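Local coordinates for CalU16 (Micromonospora echinospora, PDB 4FPW), which probably confers resistance to the enediyne calicheamicin on its producer by self-sacrifice, as a member of the AHA1 family with the START-like (Bet v 1-like) fold, at residues I23-R28 and M130-L135; S38-P43 and N47-E52. All coordinates share one frame; numbering follows the deposited sequence.

Contact 1 of 2, residues I23-R28 and M130-L135; sequences IIIRQR and MALDFL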
loop_
_atom_site.group_PDB
_atom_site.type_symbol
_atom_site.label_atom_id
_atom_site.label_comp_id
_atom_site.label_asym_id
_atom_site.label_seq_id
_atom_site.Cartn_x
_atom_site.Cartn_y
_atom_site.Cartn_z
ATOM N N ILE A 23 9.239 -0.714 -1.543
ATOM C CA ILE A 23 8.590 -1.884 -0.997
ATOM C C ILE A 23 7.625 -2.381 -2.041
ATOM O O ILE A 23 6.921 -1.579 -2.662
ATOM C CB ILE A 23 7.814 -1.485 0.280
ATOM C CG1 ILE A 23 8.590 -1.920 1.525
ATOM C CG2 ILE A 23 6.394 -2.050 0.315
ATOM C CD1 ILE A 23 10.079 -1.645 1.473
ATOM N N ILE A 24 7.591 -3.699 -2.237
ATOM C CA ILE A 24 6.633 -4.308 -3.153
ATOM C C ILE A 24 6.029 -5.537 -2.491
ATOM O O ILE A 24 6.745 -6.472 -2.135
ATOM C CB ILE A 24 7.291 -4.685 -4.493
ATOM C CG1 ILE A 24 7.626 -3.423 -5.298
ATOM C CG2 ILE A 24 6.353 -5.549 -5.323
ATOM C CD1 ILE A 24 8.594 -3.654 -6.443
ATOM N N ILE A 25 4.709 -5.522 -2.338
ATOM C CA ILE A 25 3.988 -6.565 -1.655
ATOM C C ILE A 25 3.068 -7.199 -2.666
ATOM O O ILE A 25 2.325 -6.488 -3.349
ATOM C CB ILE A 25 3.183 -5.991 -0.492
ATOM C CG1 ILE A 25 4.128 -5.661 0.657
ATOM C CG2 ILE A 25 2.104 -6.962 -0.015
ATOM C CD1 ILE A 25 3.513 -4.722 1.669
ATOM N N ARG A 26 3.140 -8.531 -2.759
ATOM C CA ARG A 26 2.330 -9.293 -3.690
ATOM C C ARG A 26 1.533 -10.315 -2.921
ATOM O O ARG A 26 2.084 -11.091 -2.130
ATOM C CB ARG A 26 3.199 -10.012 -4.720
ATOM C CG ARG A 26 4.247 -9.131 -5.402
ATOM C CD ARG A 26 4.802 -9.826 -6.635
ATOM N NE ARG A 26 5.647 -8.943 -7.438
ATOM C CZ ARG A 26 6.981 -8.897 -7.410
ATOM N NH1 ARG A 26 7.704 -9.687 -6.612
ATOM N NH2 ARG A 26 7.607 -8.041 -8.209
ATOM N N GLN A 27 0.231 -10.302 -3.164
ATOM C CA GLN A 27 -0.706 -11.168 -2.501
ATOM C C GLN A 27 -1.784 -11.519 -3.485
ATOM O O GLN A 27 -2.230 -10.671 -4.273
ATOM C CB GLN A 27 -1.353 -10.461 -1.336
ATOM C CG GLN A 27 -0.385 -10.021 -0.255
ATOM C CD GLN A 27 -1.119 -9.456 0.933
ATOM O OE1 GLN A 27 -1.914 -8.531 0.786
ATOM N NE2 GLN A 27 -0.860 -10.003 2.118
ATOM N N ARG A 28 -2.204 -12.777 -3.434
ATOM C CA ARG A 28 -3.205 -13.256 -4.336
ATOM C C ARG A 28 -4.491 -13.365 -3.550
ATOM O O ARG A 28 -4.478 -13.802 -2.396
ATOM C CB ARG A 28 -2.788 -14.604 -4.906
ATOM C CG ARG A 28 -3.221 -14.767 -6.344
ATOM C CD ARG A 28 -3.381 -16.218 -6.726
ATOM N NE ARG A 28 -4.577 -16.404 -7.530
ATOM C CZ ARG A 28 -5.049 -17.589 -7.893
ATOM N NH1 ARG A 28 -4.413 -18.703 -7.526
ATOM N NH2 ARG A 28 -6.165 -17.663 -8.625
HETATM N N MSE A 130 0.458 -5.106 7.636
HETATM C CA MSE A 130 -0.513 -5.145 8.737
HETATM C C MSE A 130 -1.868 -4.792 8.197
HETATM O O MSE A 130 -2.874 -5.436 8.509
HETATM C CB MSE A 130 -0.193 -4.126 9.825
HETATM C CG MSE A 130 1.163 -4.333 10.504
HETATM SE SE MSE A 130 1.256 -6.047 11.502
HETATM C CE MSE A 130 3.182 -5.936 11.592
ATOM N N ALA A 131 -1.907 -3.756 7.372
ATOM C CA ALA A 131 -3.157 -3.288 6.794
ATOM C C ALA A 131 -3.761 -4.291 5.817
ATOM O O ALA A 131 -4.983 -4.486 5.797
ATOM C CB ALA A 131 -2.946 -1.953 6.096
ATOM N N LEU A 132 -2.918 -4.904 4.991
ATOM C CA LEU A 132 -3.395 -5.906 4.044
ATOM C C LEU A 132 -3.950 -7.152 4.759
ATOM O O LEU A 132 -4.799 -7.838 4.198
ATOM C CB LEU A 132 -2.310 -6.256 3.024
ATOM C CG LEU A 132 -2.087 -5.116 2.017
ATOM C CD1 LEU A 132 -0.810 -5.329 1.233
ATOM C CD2 LEU A 132 -3.269 -4.929 1.066
ATOM N N ASP A 133 -3.519 -7.413 6.000
ATOM C CA ASP A 133 -4.179 -8.443 6.830
ATOM C C ASP A 133 -5.662 -8.184 6.928
ATOM O O ASP A 133 -6.462 -9.102 6.750
ATOM C CB ASP A 133 -3.629 -8.498 8.261
ATOM C CG ASP A 133 -2.265 -9.119 8.341
ATOM O OD1 ASP A 133 -1.726 -9.564 7.302
ATOM O OD2 ASP A 133 -1.720 -9.180 9.456
ATOM N N PHE A 134 -6.033 -6.940 7.215
ATOM C CA PHE A 134 -7.438 -6.617 7.418
ATOM C C PHE A 134 -8.208 -6.583 6.094
ATOM O O PHE A 134 -9.390 -6.922 6.057
ATOM C CB PHE A 134 -7.595 -5.367 8.286
ATOM C CG PHE A 134 -7.211 -5.617 9.724
ATOM C CD1 PHE A 134 -8.175 -5.918 10.678
ATOM C CD2 PHE A 134 -5.867 -5.635 10.113
ATOM C CE1 PHE A 134 -7.812 -6.195 11.992
ATOM C CE2 PHE A 134 -5.502 -5.904 11.422
ATOM C CZ PHE A 134 -6.473 -6.186 12.361
ATOM N N LEU A 135 -7.537 -6.239 5.000
ATOM C CA LEU A 135 -8.115 -6.470 3.684
ATOM C C LEU A 135 -8.426 -7.965 3.533
ATOM O O LEU A 135 -9.561 -8.343 3.270
ATOM C CB LEU A 135 -7.174 -5.995 2.577
ATOM C CG LEU A 135 -7.578 -6.364 1.148
ATOM C CD1 LEU A 135 -8.975 -5.866 0.798
ATOM C CD2 LEU A 135 -6.552 -5.820 0.172
HETATM O O HOH W 1 -0.549 -8.912 4.558
#

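Contact 2 of 2, residues S38-P43 and N47-E52; sequences SACTDP and NRWFIE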
loop_
_atom_site.group_PDB
_atom_site.type_symbol
_atom_site.label_atom_id
_atom_site.label_comp_id
_atom_site.label_asym_id
_atom_site.label_seq_id
_atom_site.Cartn_x
_atom_site.Cartn_y
_atom_site.Cartn_z
ATOM N N SER A 38 -13.103 -2.279 -5.848
ATOM C CA SER A 38 -14.056 -1.699 -4.906
ATOM C C SER A 38 -13.590 -1.695 -3.433
ATOM O O SER A 38 -13.780 -0.707 -2.720
ATOM C CB SER A 38 -15.380 -2.435 -5.000
ATOM O OG SER A 38 -16.274 -1.703 -5.809
ATOM N N ALA A 39 -12.993 -2.798 -2.985
ATOM C CA ALA A 39 -12.604 -2.962 -1.577
ATOM C C ALA A 39 -11.428 -2.095 -1.216
ATOM O O ALA A 39 -11.204 -1.812 -0.042
ATOM C CB ALA A 39 -12.246 -4.404 -1.296
ATOM N N CYS A 40 -10.669 -1.712 -2.237
ATOM C CA CYS A 40 -9.455 -0.932 -2.109
ATOM C C CYS A 40 -9.656 0.528 -2.525
ATOM O O CYS A 40 -8.720 1.322 -2.463
ATOM C CB CYS A 40 -8.359 -1.541 -2.982
ATOM S SG CYS A 40 -7.237 -2.647 -2.117
ATOM N N THR A 41 -10.862 0.872 -2.973
ATOM C CA THR A 41 -11.123 2.210 -3.516
ATOM C C THR A 41 -12.466 2.836 -3.099
ATOM O O THR A 41 -12.573 4.046 -3.078
ATOM C CB THR A 41 -10.976 2.214 -5.050
ATOM O OG1 THR A 41 -12.000 1.419 -5.645
ATOM C CG2 THR A 41 -9.609 1.646 -5.461
ATOM N N ASP A 42 -13.479 2.040 -2.768
ATOM C CA ASP A 42 -14.755 2.569 -2.270
ATOM C C ASP A 42 -14.619 2.888 -0.766
ATOM O O ASP A 42 -14.423 1.973 0.050
ATOM C CB ASP A 42 -15.862 1.532 -2.513
ATOM C CG ASP A 42 -17.263 2.029 -2.146
ATOM O OD1 ASP A 42 -17.437 3.189 -1.692
ATOM O OD2 ASP A 42 -18.216 1.226 -2.303
ATOM N N PRO A 43 -14.726 4.177 -0.378
ATOM C CA PRO A 43 -14.469 4.543 1.027
ATOM C C PRO A 43 -15.397 3.883 2.051
ATOM O O PRO A 43 -15.023 3.744 3.212
ATOM C CB PRO A 43 -14.667 6.067 1.041
ATOM C CG PRO A 43 -15.551 6.340 -0.127
ATOM C CD PRO A 43 -15.146 5.340 -1.172
ATOM N N ASN A 47 -13.358 1.591 4.686
ATOM C CA ASN A 47 -13.688 1.910 6.063
ATOM C C ASN A 47 -13.782 0.693 6.979
ATOM O O ASN A 47 -13.642 0.803 8.201
ATOM C CB ASN A 47 -15.046 2.609 6.112
ATOM C CG ASN A 47 -15.003 3.929 6.847
ATOM O OD1 ASN A 47 -16.026 4.626 6.914
ATOM N ND2 ASN A 47 -13.845 4.284 7.430
ATOM N N ARG A 48 -14.085 -0.457 6.393
ATOM C CA ARG A 48 -14.182 -1.658 7.160
ATOM C C ARG A 48 -12.805 -2.049 7.661
ATOM O O ARG A 48 -12.596 -2.187 8.867
ATOM C CB ARG A 48 -14.803 -2.777 6.333
ATOM C CG ARG A 48 -16.236 -2.486 5.916
ATOM C CD ARG A 48 -17.249 -3.546 6.369
ATOM N NE ARG A 48 -17.366 -3.834 7.816
ATOM C CZ ARG A 48 -17.300 -2.964 8.833
ATOM N NH1 ARG A 48 -17.109 -1.659 8.648
ATOM N NH2 ARG A 48 -17.429 -3.418 10.078
ATOM N N TRP A 49 -11.851 -2.177 6.750
ATOM C CA TRP A 49 -10.584 -2.825 7.085
ATOM C C TRP A 49 -9.444 -1.863 7.374
ATOM O O TRP A 49 -8.468 -2.264 8.000
ATOM C CB TRP A 49 -10.172 -3.826 5.991
ATOM C CG TRP A 49 -10.033 -3.239 4.627
ATOM C CD1 TRP A 49 -11.007 -3.077 3.704
ATOM C CD2 TRP A 49 -8.832 -2.748 4.035
ATOM N NE1 TRP A 49 -10.497 -2.512 2.564
ATOM C CE2 TRP A 49 -9.158 -2.295 2.745
ATOM C CE3 TRP A 49 -7.509 -2.646 4.473
ATOM C CZ2 TRP A 49 -8.211 -1.732 1.886
ATOM C CZ3 TRP A 49 -6.565 -2.096 3.618
ATOM C CH2 TRP A 49 -6.922 -1.652 2.337
ATOM N N PHE A 50 -9.554 -0.613 6.928
ATOM C CA PHE A 50 -8.504 0.376 7.165
ATOM C C PHE A 50 -9.139 1.723 7.539
ATOM O O PHE A 50 -10.275 1.754 8.007
ATOM C CB PHE A 50 -7.586 0.447 5.929
ATOM C CG PHE A 50 -6.293 1.229 6.133
ATOM C CD1 PHE A 50 -5.402 0.895 7.143
ATOM C CD2 PHE A 50 -5.962 2.275 5.291
ATOM C CE1 PHE A 50 -4.216 1.596 7.320
ATOM C CE2 PHE A 50 -4.784 2.988 5.464
ATOM C CZ PHE A 50 -3.908 2.652 6.478
ATOM N N ILE A 51 -8.385 2.813 7.393
ATOM C CA ILE A 51 -8.844 4.179 7.625
ATOM C C ILE A 51 -9.467 4.769 6.382
ATOM O O ILE A 51 -8.811 4.828 5.343
ATOM C CB ILE A 51 -7.655 5.128 7.937
ATOM C CG1 ILE A 51 -6.857 4.663 9.170
ATOM C CG2 ILE A 51 -8.158 6.552 8.160
ATOM C CD1 ILE A 51 -5.524 5.369 9.336
ATOM N N GLU A 52 -10.682 5.298 6.489
ATOM C CA GLU A 52 -11.307 5.961 5.340
ATOM C C GLU A 52 -10.637 7.263 4.900
ATOM O O GLU A 52 -10.323 8.115 5.730
ATOM C CB GLU A 52 -12.760 6.289 5.600
ATOM C CG GLU A 52 -13.487 6.716 4.342
ATOM C CD GLU A 52 -14.788 7.410 4.628
ATOM O OE1 GLU A 52 -15.606 6.835 5.368
ATOM O OE2 GLU A 52 -14.991 8.535 4.113
#

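Contact 1 of 2, residues I23-R28 and M130-L135
Leu132 on helix 118-138 meets Ile25 and Gln27 on strand 20-29. These two strand residues are two positions apart, so their CB atoms leave the same face of the sheet, toward the helix. The backbones stay well separated, with the CA atoms of Gln27 and Leu132 8.8 Å apart. Side chains bridge the gap.

The apolar part is a methyl-to-methyl touch. Ile25 CG2 lies 3.6 Å from Leu132 CD1, and the methyl ends meet head-on. Ile25 presents this branch because CG2 stands opposite the backbone N across the CA-CB bond (chi1 -75° for CG1). Trp128, Glu129 and Trp173 also touch Ile25, so the helices 118-138 and 161-177 both pack on it.

The Gln27 amide lies across the base of Leu132, slanted to it. The Gln27 chain runs out extended beyond CG (chi2 -174°), which carries the amide there. Gln27 OE1 is 3.2 Å from Leu132 CB and 3.4 Å from Leu132 CD1. These are van der Waals contacts of an oxygen with carbon. OE1 is hydrogen-bonded to the hydroxyl of Tyr29, on the same strand.

The polar link runs through a water. Gln27 NE2 gives it a weak hydrogen bond of 2.7 Å. The water in turn donates to Asp133 OD1 at 3.1 Å. Asp133 points its CB away from the strand, but its carboxylate bends back nearer. OD1 also forms a salt bridge with Arg169 of helix 161-177.

No direct hydrogen bond joins the strand and helix segments. They meet through one methyl pair, an amide laid against a leucine, and a water bridge. The buried amide is thus tied firmly at OE1 and only weakly at NE2, whose water passes the link on to a charged pair.

Contact 2 of 2, residues S38-P43 and N47-E52
Two short successive helices, 33-41 and 43-49, follow strand 20-29 of the Bet v 1-like fold, and this contact joins them: Trp49 reaches back to Ala39. Asp42 stands at the N-cap of the second helix, and its OD1 makes a weak hydrogen bond with the backbone N of Asn44.

The indole provides the main bond. Trp49 NE1 donates to Ala39 O at 2.8 Å, with an angle of 154° at the hydrogen. The oxygen lies at the ring edge, only 4° out of the indole plane. Seen from the carbonyl, the donor is tilted from its plane. Trp49 CG sits between the backbone N and the carbonyl carbon (chi1 58°), and this brings the ring over to the first helix. Next to this bond Cys40 SG approaches the six-membered ring obliquely, 4.2 Å from Trp49 CZ2, a sulfur-aromatic contact.

Within the second helix, Asn47 N makes a weak i to i+4 hydrogen bond to Pro43 O at 3.1 Å. The chain then comes back past the proline. Glu52 CG and CD sit against Pro43 CB, with CG 3.6 Å from it. The carboxylate continues to Lys54, where OE2 makes a salt bridge.

The contact lies near the surface, its centre about 12 Å from the centre of the chain. Helix 118-138 backs it: Phe138 touches Ala39 and meets the Trp49 ring with the planes only moderately inclined, while Phe134 and Leu135 pack on Trp49. Beyond Glu52 the chain enters the short edge strand 53-54.

In the fold
Helix 118-138 connects the two contacts, whose centres are 14 Å apart. It supplies Leu132 to contact 1, and neighbouring residues on either side of Leu132 meet Trp49 of contact 2. Phe134 O is 3.2 Å from Trp49 CB, and Ala131 O is 3.4 Å from Trp49 CE3. Ala131 CB also touches Phe50 CD1 at 3.9 Å. Along the chain, strand 20-29 leads directly into helix 33-41. The long helix over a curved antiparallel sheet, with two short helices after the second strand, is consistent with the Bet v 1-like clan.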